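Local atomic coordinates of open reading frame 2 (Aeromonas sobria, PDB entry 3WQB), a protein that probably acts as an external chaperone for a secreted subtilisin-like serine protease, resembling the propeptides that fold and inhibit such enzymes. Residues E33-T38 with N135-L140; A74-T79 with G142-P147; S81-V86 with I111-A116. One frame throughout, in Å; residues are numbered along the deposited sequence.

From the N terminus, the hairpin of strands 31-34 and 37-40 comes first. Interaction 1 brings its turn against strand 136-141, late in the chain, and so closes the longest loop. Residues 74-79 start interaction 2, which reaches forward to 142-147. Its segments alternate with those of interaction 1, so these two loops cross. Interaction 3 pairs 81-86 with 111-116 and closes a short loop lying within both of the others. Strand 136-141 lies between strands 78-81 and 83-87 in the main sheet, which brings all three contacts together. Interaction 1 docks the hairpin on this sheet, interaction 2 anchors the C-terminal tail, and interaction 3 forms the middle pair of the four-stranded ferredoxin-like part of the sheet.

Interaction 1 of 3, residues E33-T38 with N135-L140; sequences EVNGQT and NVQIEL
Asn35 reads the backbone of Ile138 with both ends of its amide. Its OD1 accepts from Ile138 N at 2.9 Å, with the donor tilted about 20° from the carbonyl plane. Its ND2 donates to Ile138 O, also at 2.9 Å. This second bond is straighter and lies in the carbonyl plane, on a lone pair. Asn35 sits in the type I' turn from Val34 to Gln37, and its CG lies beside its own backbone N (chi1 -55°). This torsion carries the amide out of the turn to strand 136-141.

Gln137 CG packs 3.8 Å from Asn35 ND2, and the two side-chain amides are turned 75° apart. The Gln137 chain is extended; its OE1 bonds to the backbone of the other protein's chain. Next to these bonds, Val34 CG1 meets Ile138 CD1 at 4.0 Å, and the two side chains run nearly at right angles. The same methyl touches Leu140 CD1 at 4.1 Å. Leu63 also packs on Val34 and Ile138.

Two bonds to one residue fix the rotation of the Asn35 amide. Between these segments the turn is thus docked by two neutral polar bonds and a small apolar cluster, with no salt bridge.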
ATOM      1  N   GLU B  33      28.015  -8.767   6.259  1.00 31.92           N
ATOM      2  CA  GLU B  33      27.481  -8.306   4.979  1.00 31.34           C
ATOM      3  C   GLU B  33      26.646  -9.395   4.318  1.00 30.47           C
ATOM      4  O   GLU B  33      27.142 -10.489   4.050  1.00 30.50           O
ATOM      5  CB  GLU B  33      28.608  -7.865   4.035  1.00 31.74           C
ATOM      6  CG  GLU B  33      29.472  -6.718   4.559  1.00 33.15           C
ATOM      7  CD  GLU B  33      28.699  -5.423   4.745  1.00 34.63           C
ATOM      8  OE1 GLU B  33      28.797  -4.832   5.842  1.00 35.79           O
ATOM      9  OE2 GLU B  33      27.996  -4.998   3.800  1.00 35.43           O
ATOM     10  N   VAL B  34      25.372  -9.091   4.074  1.00 29.24           N
ATOM     11  CA  VAL B  34      24.471 -10.015   3.381  1.00 28.29           C
ATOM     12  C   VAL B  34      23.663  -9.228   2.358  1.00 27.63           C
ATOM     13  O   VAL B  34      23.076  -8.198   2.691  1.00 27.38           O
ATOM     14  CB  VAL B  34      23.484 -10.726   4.350  1.00 28.10           C
ATOM     15  CG1 VAL B  34      22.764 -11.874   3.637  1.00 27.96           C
ATOM     16  CG2 VAL B  34      24.195 -11.240   5.597  1.00 28.14           C
ATOM     17  N   ASN B  35      23.634  -9.725   1.122  1.00 27.23           N
ATOM     18  CA  ASN B  35      22.897  -9.090   0.021  1.00 27.07           C
ATOM     19  C   ASN B  35      23.252  -7.614  -0.193  1.00 27.79           C
ATOM     20  O   ASN B  35      22.384  -6.798  -0.513  1.00 27.93           O
ATOM     21  CB  ASN B  35      21.380  -9.235   0.205  1.00 26.15           C
ATOM     22  CG  ASN B  35      20.936 -10.676   0.380  1.00 23.84           C
ATOM     23  OD1 ASN B  35      21.472 -11.594  -0.243  1.00 20.26           O
ATOM     24  ND2 ASN B  35      19.935 -10.875   1.229  1.00 20.09           N
ATOM     25  N   GLY B  36      24.524  -7.283   0.004  1.00 28.79           N
ATOM     26  CA  GLY B  36      25.008  -5.914  -0.172  1.00 29.88           C
ATOM     27  C   GLY B  36      24.630  -4.946   0.938  1.00 30.60           C
ATOM     28  O   GLY B  36      24.705  -3.728   0.751  1.00 30.97           O
ATOM     29  N   GLN B  37      24.227  -5.481   2.091  1.00 31.05           N
ATOM     30  CA  GLN B  37      23.859  -4.661   3.247  1.00 31.49           C
ATOM     31  C   GLN B  37      24.445  -5.198   4.552  1.00 31.15           C
ATOM     32  O   GLN B  37      24.764  -6.382   4.661  1.00 31.05           O
ATOM     33  CB  GLN B  37      22.340  -4.534   3.369  1.00 31.85           C
ATOM     34  CG  GLN B  37      21.710  -3.560   2.382  1.00 33.74           C
ATOM     35  CD  GLN B  37      20.327  -3.108   2.810  1.00 35.61           C
ATOM     36  OE1 GLN B  37      19.666  -3.765   3.620  1.00 36.66           O
ATOM     37  NE2 GLN B  37      19.881  -1.978   2.271  1.00 36.52           N
ATOM     38  N   THR B  38      24.561  -4.315   5.542  1.00 30.96           N
ATOM     39  CA  THR B  38      25.174  -4.638   6.827  1.00 30.84           C
ATOM     40  C   THR B  38      24.144  -5.051   7.880  1.00 30.51           C
ATOM     41  O   THR B  38      23.223  -4.294   8.197  1.00 30.74           O
ATOM     42  CB  THR B  38      26.005  -3.448   7.355  1.00 30.91           C
ATOM     43  OG1 THR B  38      26.943  -3.038   6.351  1.00 31.51           O
ATOM     44  CG2 THR B  38      26.759  -3.831   8.618  1.00 30.90           C
ATOM     45  N   ASN B 135      23.346 -13.168 -10.448  1.00 24.34           N
ATOM     46  CA  ASN B 135      22.633 -12.389  -9.437  1.00 23.54           C
ATOM     47  C   ASN B 135      21.933 -13.316  -8.448  1.00 22.43           C
ATOM     48  O   ASN B 135      21.133 -14.163  -8.836  1.00 21.72           O
ATOM     49  CB  ASN B 135      21.620 -11.443 -10.089  1.00 24.17           C
ATOM     50  CG  ASN B 135      22.230 -10.110 -10.493  1.00 26.58           C
ATOM     51  OD1 ASN B 135      23.326 -10.053 -11.053  1.00 28.96           O
ATOM     52  ND2 ASN B 135      21.514  -9.027 -10.206  1.00 29.26           N
ATOM     53  N   VAL B 136      22.265 -13.160  -7.174  1.00 21.23           N
ATOM     54  CA  VAL B 136      21.766 -14.043  -6.120  1.00 20.56           C
ATOM     55  C   VAL B 136      21.319 -13.232  -4.900  1.00 19.56           C
ATOM     56  O   VAL B 136      21.913 -12.210  -4.574  1.00 19.68           O
ATOM     57  CB  VAL B 136      22.840 -15.109  -5.727  1.00 20.89           C
ATOM     58  CG1 VAL B 136      24.159 -14.451  -5.309  1.00 21.85           C
ATOM     59  CG2 VAL B 136      22.337 -16.044  -4.630  1.00 21.45           C
ATOM     60  N   GLN B 137      20.264 -13.699  -4.237  1.00 18.02           N
ATOM     61  CA  GLN B 137      19.809 -13.104  -2.988  1.00 17.00           C
ATOM     62  C   GLN B 137      19.543 -14.212  -1.977  1.00 16.42           C
ATOM     63  O   GLN B 137      18.798 -15.156  -2.255  1.00 16.25           O
ATOM     64  CB  GLN B 137      18.544 -12.255  -3.208  1.00 16.53           C
ATOM     65  CG  GLN B 137      18.020 -11.533  -1.954  1.00 17.44           C
ATOM     66  CD  GLN B 137      16.678 -10.848  -2.182  1.00 19.40           C
ATOM     67  OE1 GLN B 137      15.923 -11.227  -3.069  1.00 22.12           O
ATOM     68  NE2 GLN B 137      16.383  -9.829  -1.383  1.00 21.26           N
ATOM     69  N   ILE B 138      20.185 -14.109  -0.819  1.00 16.37           N
ATOM     70  CA  ILE B 138      19.902 -15.003   0.299  1.00 16.18           C
ATOM     71  C   ILE B 138      18.606 -14.541   0.953  1.00 15.88           C
ATOM     72  O   ILE B 138      18.498 -13.384   1.370  1.00 15.68           O
ATOM     73  CB  ILE B 138      21.047 -14.982   1.341  1.00 16.36           C
ATOM     74  CG1 ILE B 138      22.356 -15.443   0.690  1.00 17.13           C
ATOM     75  CG2 ILE B 138      20.699 -15.863   2.541  1.00 16.31           C
ATOM     76  CD1 ILE B 138      23.613 -15.143   1.489  1.00 18.86           C
ATOM     77  N   GLU B 139      17.613 -15.425   1.020  1.00 15.75           N
ATOM     78  CA  GLU B 139      16.344 -15.039   1.639  1.00 16.01           C
ATOM     79  C   GLU B 139      16.467 -14.853   3.148  1.00 15.94           C
ATOM     80  O   GLU B 139      16.879 -15.764   3.874  1.00 15.71           O
ATOM     81  CB  GLU B 139      15.218 -16.021   1.328  1.00 16.19           C
ATOM     82  CG  GLU B 139      13.940 -15.662   2.085  1.00 17.13           C
ATOM     83  CD  GLU B 139      12.751 -16.494   1.694  1.00 17.51           C
ATOM     84  OE1 GLU B 139      12.856 -17.734   1.674  1.00 19.15           O
ATOM     85  OE2 GLU B 139      11.693 -15.893   1.441  1.00 18.53           O
ATOM     86  N   LEU B 140      16.102 -13.663   3.597  1.00 16.40           N
ATOM     87  CA  LEU B 140      16.056 -13.335   5.012  1.00 16.86           C
ATOM     88  C   LEU B 140      14.597 -13.100   5.376  1.00 17.49           C
ATOM     89  O   LEU B 140      14.009 -12.076   5.011  1.00 18.41           O
ATOM     90  CB  LEU B 140      16.922 -12.107   5.313  1.00 17.09           C
ATOM     91  CG  LEU B 140      18.391 -12.198   4.868  1.00 17.70           C
ATOM     92  CD1 LEU B 140      19.127 -10.882   5.127  1.00 19.15           C
ATOM     93  CD2 LEU B 140      19.127 -13.377   5.523  1.00 18.82           C
TER

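Interaction 2 of 3, residues A74-T79 with G142-P147; sequences ASPELT and GAEQQP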
ATOM      1  N   ALA B  74      15.330  -0.663  14.828  1.00 34.46           N
ATOM      2  CA  ALA B  74      13.948  -0.315  14.480  1.00 33.64           C
ATOM      3  C   ALA B  74      13.450  -1.171  13.317  1.00 32.79           C
ATOM      4  O   ALA B  74      12.722  -0.702  12.439  1.00 32.90           O
ATOM      5  CB  ALA B  74      13.821   1.161  14.159  1.00 33.81           C
ATOM      6  N   SER B  75      13.848  -2.436  13.331  1.00 31.62           N
ATOM      7  CA  SER B  75      13.513  -3.373  12.269  1.00 30.38           C
ATOM      8  C   SER B  75      13.268  -4.768  12.842  1.00 29.06           C
ATOM      9  O   SER B  75      13.777  -5.095  13.920  1.00 28.96           O
ATOM     10  CB  SER B  75      14.627  -3.401  11.222  1.00 30.65           C
ATOM     11  OG  SER B  75      15.898  -3.500  11.838  1.00 31.94           O
ATOM     12  N   PRO B  76      12.476  -5.593  12.130  1.00 27.71           N
ATOM     13  CA  PRO B  76      12.188  -6.936  12.620  1.00 26.84           C
ATOM     14  C   PRO B  76      13.409  -7.843  12.568  1.00 26.16           C
ATOM     15  O   PRO B  76      14.299  -7.654  11.734  1.00 25.73           O
ATOM     16  CB  PRO B  76      11.111  -7.443  11.651  1.00 26.87           C
ATOM     17  CG  PRO B  76      11.326  -6.656  10.410  1.00 27.14           C
ATOM     18  CD  PRO B  76      11.758  -5.306  10.873  1.00 27.57           C
ATOM     19  N   GLU B  77      13.433  -8.806  13.480  1.00 25.58           N
ATOM     20  CA  GLU B  77      14.406  -9.886  13.486  1.00 24.88           C
ATOM     21  C   GLU B  77      14.273 -10.699  12.197  1.00 23.67           C
ATOM     22  O   GLU B  77      13.175 -11.140  11.848  1.00 23.41           O
ATOM     23  CB  GLU B  77      14.135 -10.768  14.707  1.00 25.64           C
ATOM     24  CG  GLU B  77      15.131 -11.857  14.963  1.00 27.77           C
ATOM     25  CD  GLU B  77      14.747 -12.694  16.166  1.00 29.85           C
ATOM     26  OE1 GLU B  77      13.941 -13.637  16.006  1.00 30.67           O
ATOM     27  OE2 GLU B  77      15.250 -12.402  17.272  1.00 31.94           O
ATOM     28  N   LEU B  78      15.388 -10.891  11.492  1.00 22.27           N
ATOM     29  CA  LEU B  78      15.379 -11.681  10.256  1.00 21.11           C
ATOM     30  C   LEU B  78      16.053 -13.036  10.434  1.00 20.76           C
ATOM     31  O   LEU B  78      16.983 -13.182  11.229  1.00 21.10           O
ATOM     32  CB  LEU B  78      16.035 -10.913   9.105  1.00 21.29           C
ATOM     33  CG  LEU B  78      15.463  -9.540   8.740  1.00 21.24           C
ATOM     34  CD1 LEU B  78      16.244  -8.956   7.573  1.00 22.20           C
ATOM     35  CD2 LEU B  78      13.981  -9.610   8.415  1.00 20.67           C
ATOM     36  N   THR B  79      15.581 -14.021   9.683  1.00 19.64           N
ATOM     37  CA  THR B  79      16.117 -15.374   9.760  1.00 19.43           C
ATOM     38  C   THR B  79      16.536 -15.869   8.386  1.00 18.97           C
ATOM     39  O   THR B  79      15.836 -15.666   7.399  1.00 18.77           O
ATOM     40  CB  THR B  79      15.096 -16.343  10.399  1.00 19.31           C
ATOM     41  OG1 THR B  79      14.762 -15.862  11.706  1.00 20.57           O
ATOM     42  CG2 THR B  79      15.671 -17.741  10.537  1.00 19.58           C
ATOM     43  N   GLY B 142      10.998 -13.099   7.873  1.00 17.29           N
ATOM     44  CA  GLY B 142      10.551 -12.445   9.093  1.00 16.74           C
ATOM     45  C   GLY B 142       9.358 -11.557   8.839  1.00 16.94           C
ATOM     46  O   GLY B 142       8.827 -11.507   7.719  1.00 16.96           O
ATOM     47  N   ALA B 143       8.955 -10.841   9.878  1.00 16.90           N
ATOM     48  CA  ALA B 143       7.698 -10.105   9.878  1.00 16.77           C
ATOM     49  C   ALA B 143       7.839  -8.708   9.269  1.00 16.44           C
ATOM     50  O   ALA B 143       7.591  -7.699   9.926  1.00 17.80           O
ATOM     51  CB  ALA B 143       7.141 -10.042  11.300  1.00 17.16           C
ATOM     52  N   GLU B 144       8.225  -8.657   7.999  1.00 15.94           N
ATOM     53  CA  GLU B 144       8.501  -7.384   7.344  1.00 15.72           C
ATOM     54  C   GLU B 144       7.216  -6.650   6.963  1.00 14.48           C
ATOM     55  O   GLU B 144       7.075  -5.451   7.223  1.00 15.80           O
ATOM     56  CB  GLU B 144       9.434  -7.586   6.149  1.00 16.69           C
ATOM     57  CG  GLU B 144      10.824  -8.015   6.609  1.00 19.86           C
ATOM     58  CD  GLU B 144      11.795  -8.217   5.471  1.00 23.02           C
ATOM     59  OE1 GLU B 144      12.641  -7.325   5.257  1.00 25.11           O
ATOM     60  OE2 GLU B 144      11.715  -9.265   4.793  1.00 25.22           O
ATOM     61  N   GLN B 145       6.275  -7.375   6.365  1.00 12.36           N
ATOM     62  CA  GLN B 145       4.975  -6.801   6.073  1.00 11.61           C
ATOM     63  C   GLN B 145       4.099  -6.794   7.322  1.00 11.26           C
ATOM     64  O   GLN B 145       4.105  -7.751   8.110  1.00 11.85           O
ATOM     65  CB  GLN B 145       4.299  -7.554   4.930  1.00 10.78           C
ATOM     66  CG  GLN B 145       5.116  -7.584   3.637  1.00 11.15           C
ATOM     67  CD  GLN B 145       5.399  -6.202   3.057  1.00 10.77           C
ATOM     68  OE1 GLN B 145       4.619  -5.261   3.236  1.00 10.81           O
ATOM     69  NE2 GLN B 145       6.517  -6.081   2.353  1.00 11.46           N
ATOM     70  N   GLN B 146       3.364  -5.701   7.499  1.00 12.06           N
ATOM     71  CA  GLN B 146       2.550  -5.502   8.687  1.00 12.81           C
ATOM     72  C   GLN B 146       1.114  -5.201   8.273  1.00 12.18           C
ATOM     73  O   GLN B 146       0.885  -4.457   7.316  1.00 11.67           O
ATOM     74  CB  GLN B 146       3.065  -4.308   9.509  1.00 14.50           C
ATOM     75  CG  GLN B 146       4.590  -4.146   9.578  1.00 18.24           C
ATOM     76  CD  GLN B 146       5.049  -2.702   9.712  1.00 20.68           C
ATOM     77  OE1 GLN B 146       4.879  -1.881   8.800  1.00 21.06           O
ATOM     78  NE2 GLN B 146       5.665  -2.391  10.845  1.00 21.87           N
ATOM     79  N   PRO B 147       0.136  -5.748   9.003  1.00 11.88           N
ATOM     80  CA  PRO B 147      -1.252  -5.360   8.751  1.00 12.09           C
ATOM     81  C   PRO B 147      -1.461  -3.866   8.958  1.00 11.90           C
ATOM     82  O   PRO B 147      -0.938  -3.281   9.918  1.00 12.71           O
ATOM     83  CB  PRO B 147      -2.041  -6.166   9.787  1.00 12.30           C
ATOM     84  CG  PRO B 147      -1.136  -7.278  10.189  1.00 15.09           C
ATOM     85  CD  PRO B 147       0.251  -6.770  10.058  1.00 12.67           C
TER
HETATM   86  O   HOH W   1      10.367 -11.174  12.321  1.00 22.43           O
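Water 1 joins the two segments. It donates to Glu77 O at 2.8 Å and accepts from Ala143 N at 2.8 Å. No direct hydrogen bond crosses here, so the water carries the polar link.

Beside it the backbones come close: Gly142 CA is 4.0 Å from Glu77 O.

The rest of the contact is van der Waals packing and centres on the stem of Glu144. Its CG lies beside the backbone N (chi1 -68°), and the chain then runs out extended. It passes across Pro76 and Leu78, roughly at right angles to each. Glu144 CG meets Pro76 CG at 4.1 Å. Leu78 CD2 packs against Glu144 CD at 3.9 Å, so a methyl group covers the base of the carboxylate. Glu144 OE1 has a long, weak ion pair with a basic side chain of the other protein's chain. Pro76 CG also lies 3.9 Å from Ala143 O, and Gln71 packs on both Pro76 and Leu78.

Ala143 is the centre of an inverse gamma turn, whose bond from Glu144 N to Gly142 O is weak. The turn bends the chain as it leaves strand 136-141. Beyond it, Gln146 and Pro147 pair antiparallel with a strand of the other protein's chain. If the partner is a subtilisin-like protease, a C-terminal tail pairing with it resembles that of subtilisin propeptides, consistent with a propeptide-like fold.

Interaction 3 of 3, residues S81-V86 with I111-A116; sequences SGTLLV and IALLEA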
ATOM      1  N   SER B  81      16.388 -18.249   5.839  1.00 18.32           N
ATOM      2  CA  SER B  81      15.378 -19.276   5.586  1.00 18.62           C
ATOM      3  C   SER B  81      15.958 -20.575   5.033  1.00 18.62           C
ATOM      4  O   SER B  81      15.354 -21.638   5.187  1.00 19.56           O
ATOM      5  CB  SER B  81      14.304 -18.748   4.629  1.00 18.53           C
ATOM      6  OG  SER B  81      14.791 -18.667   3.298  1.00 18.64           O
ATOM      7  N   GLY B  82      17.119 -20.479   4.382  1.00 18.61           N
ATOM      8  CA  GLY B  82      17.705 -21.611   3.668  1.00 18.34           C
ATOM      9  C   GLY B  82      17.544 -21.523   2.158  1.00 18.31           C
ATOM     10  O   GLY B  82      18.184 -22.272   1.413  1.00 19.00           O
ATOM     11  N   THR B  83      16.689 -20.604   1.709  1.00 18.21           N
ATOM     12  CA  THR B  83      16.410 -20.410   0.286  1.00 18.06           C
ATOM     13  C   THR B  83      17.287 -19.312  -0.314  1.00 17.74           C
ATOM     14  O   THR B  83      17.535 -18.283   0.319  1.00 17.43           O
ATOM     15  CB  THR B  83      14.905 -20.112   0.055  1.00 18.14           C
ATOM     16  OG1 THR B  83      14.138 -21.254   0.450  1.00 19.59           O
ATOM     17  CG2 THR B  83      14.599 -19.789  -1.413  1.00 18.18           C
ATOM     18  N   LEU B  84      17.768 -19.572  -1.528  1.00 17.91           N
ATOM     19  CA  LEU B  84      18.480 -18.600  -2.345  1.00 18.48           C
ATOM     20  C   LEU B  84      17.643 -18.285  -3.570  1.00 17.83           C
ATOM     21  O   LEU B  84      17.133 -19.199  -4.231  1.00 17.80           O
ATOM     22  CB  LEU B  84      19.832 -19.166  -2.804  1.00 19.26           C
ATOM     23  CG  LEU B  84      20.859 -19.574  -1.751  1.00 22.19           C
ATOM     24  CD1 LEU B  84      21.746 -20.679  -2.293  1.00 24.50           C
ATOM     25  CD2 LEU B  84      21.697 -18.395  -1.333  1.00 24.37           C
ATOM     26  N   LEU B  85      17.492 -17.000  -3.868  1.00 17.48           N
ATOM     27  CA  LEU B  85      16.887 -16.566  -5.133  1.00 17.51           C
ATOM     28  C   LEU B  85      18.012 -16.322  -6.120  1.00 17.85           C
ATOM     29  O   LEU B  85      18.989 -15.648  -5.800  1.00 17.66           O
ATOM     30  CB  LEU B  85      16.064 -15.288  -4.963  1.00 17.73           C
ATOM     31  CG  LEU B  85      14.941 -15.220  -3.923  1.00 18.80           C
ATOM     32  CD1 LEU B  85      14.060 -14.031  -4.246  1.00 19.16           C
ATOM     33  CD2 LEU B  85      14.100 -16.479  -3.829  1.00 20.99           C
ATOM     34  N   VAL B  86      17.872 -16.887  -7.313  1.00 18.38           N
ATOM     35  CA  VAL B  86      18.891 -16.791  -8.352  1.00 19.98           C
ATOM     36  C   VAL B  86      18.232 -16.354  -9.659  1.00 20.30           C
ATOM     37  O   VAL B  86      17.235 -16.944 -10.080  1.00 20.43           O
ATOM     38  CB  VAL B  86      19.616 -18.156  -8.539  1.00 20.31           C
ATOM     39  CG1 VAL B  86      20.476 -18.174  -9.791  1.00 21.32           C
ATOM     40  CG2 VAL B  86      20.468 -18.470  -7.326  1.00 20.97           C
ATOM     41  N   ILE B 111      13.326 -16.058 -12.079  1.00 16.75           N
ATOM     42  CA  ILE B 111      14.038 -16.136 -10.812  1.00 16.17           C
ATOM     43  C   ILE B 111      13.723 -17.455 -10.113  1.00 15.83           C
ATOM     44  O   ILE B 111      12.566 -17.776  -9.849  1.00 15.82           O
ATOM     45  CB  ILE B 111      13.732 -14.900  -9.928  1.00 15.75           C
ATOM     46  CG1 ILE B 111      14.312 -13.638 -10.588  1.00 16.18           C
ATOM     47  CG2 ILE B 111      14.274 -15.099  -8.503  1.00 16.20           C
ATOM     48  CD1 ILE B 111      13.713 -12.333 -10.079  1.00 15.48           C
ATOM     49  N   ALA B 112      14.768 -18.235  -9.853  1.00 15.88           N
ATOM     50  CA  ALA B 112      14.616 -19.541  -9.252  1.00 16.02           C
ATOM     51  C   ALA B 112      14.833 -19.493  -7.746  1.00 16.16           C
ATOM     52  O   ALA B 112      15.641 -18.707  -7.252  1.00 16.31           O
ATOM     53  CB  ALA B 112      15.583 -20.527  -9.889  1.00 16.33           C
ATOM     54  N   LEU B 113      14.093 -20.343  -7.044  1.00 16.55           N
ATOM     55  CA  LEU B 113      14.267 -20.573  -5.622  1.00 17.42           C
ATOM     56  C   LEU B 113      15.013 -21.889  -5.441  1.00 18.48           C
ATOM     57  O   LEU B 113      14.541 -22.950  -5.871  1.00 18.52           O
ATOM     58  CB  LEU B 113      12.912 -20.632  -4.911  1.00 17.06           C
ATOM     59  CG  LEU B 113      12.182 -19.316  -4.616  1.00 16.87           C
ATOM     60  CD1 LEU B 113      11.770 -18.558  -5.877  1.00 16.93           C
ATOM     61  CD2 LEU B 113      10.970 -19.586  -3.751  1.00 16.22           C
ATOM     62  N   LEU B 114      16.194 -21.801  -4.842  1.00 19.84           N
ATOM     63  CA  LEU B 114      17.023 -22.966  -4.559  1.00 21.39           C
ATOM     64  C   LEU B 114      17.163 -23.108  -3.053  1.00 22.81           C
ATOM     65  O   LEU B 114      17.355 -22.122  -2.340  1.00 22.34           O
ATOM     66  CB  LEU B 114      18.402 -22.821  -5.216  1.00 21.93           C
ATOM     67  CG  LEU B 114      18.498 -22.361  -6.677  1.00 22.36           C
ATOM     68  CD1 LEU B 114      19.962 -22.220  -7.073  1.00 23.93           C
ATOM     69  CD2 LEU B 114      17.772 -23.297  -7.646  1.00 23.83           C
ATOM     70  N   GLU B 115      17.049 -24.334  -2.557  1.00 24.28           N
ATOM     71  CA  GLU B 115      17.148 -24.554  -1.122  1.00 26.46           C
ATOM     72  C   GLU B 115      18.476 -25.203  -0.756  1.00 27.51           C
ATOM     73  O   GLU B 115      18.933 -26.139  -1.420  1.00 27.65           O
ATOM     74  CB  GLU B 115      15.965 -25.376  -0.611  1.00 26.83           C
ATOM     75  CG  GLU B 115      15.757 -25.288   0.900  1.00 28.63           C
ATOM     76  CD  GLU B 115      14.424 -25.864   1.358  1.00 30.93           C
ATOM     77  OE1 GLU B 115      13.855 -25.329   2.333  1.00 32.17           O
ATOM     78  OE2 GLU B 115      13.940 -26.842   0.745  1.00 32.32           O
ATOM     79  N   ALA B 116      19.097 -24.675   0.294  1.00 28.67           N
ATOM     80  CA  ALA B 116      20.352 -25.210   0.794  1.00 29.96           C
ATOM     81  C   ALA B 116      20.085 -26.381   1.727  1.00 30.81           C
ATOM     82  O   ALA B 116      19.100 -26.389   2.472  1.00 31.20           O
ATOM     83  CB  ALA B 116      21.149 -24.127   1.499  1.00 30.05           C
TER
HETATM   84  O   HOH W   2      14.159 -22.657   2.760  1.00 22.82           O
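Strands 83-87 and 111-116 are the two central antiparallel strands of a ferredoxin-like beta-alpha-beta-beta-alpha-beta unit, as in subtilisin propeptides. Leu84 pairs with Leu114 through two backbone bonds: Leu84 N to Leu114 O at 2.7 Å and Leu114 N to Leu84 O. Val86 and Ala112 form a second such pair. The ladder ends where Ala116 N donates to Gly82 O at 2.8 Å. Thr83 with Glu115 and Leu85 with Leu113 are the non-hydrogen-bonded pairs.

On the face of Leu85, its CD2 lies 3.5 Å from Leu113 CG. These two side chains are side by side and point the same way. Leu85 CB also touches Ile111 CG2. Thr83 CG2 stands anti to the backbone N and meets Leu113 CB at 4.0 Å. Its OG1 lies beside that N (chi1 -64°) and donates to water 2 at 2.7 Å. The water in turn donates to Ser81 O and to Glu115 OE1, the latter at 2.7 Å. Glu115 OE1 also forms a salt bridge with Arg65. Ser81 OG accepts from Thr83 N in an ST turn, at the corner where the chain enters the strand. On the opposite face, Val86 CG2 packs on Leu114 CD1 at 3.8 Å.

Helix 90-98 covers Val86, Ala112 and Leu114, while helix 122-131 covers Leu84 and Ala116. Leu85 and Leu113 pack instead against the other protein's chain. Strands 136-141 and 102-108 flank the pair in the sheet.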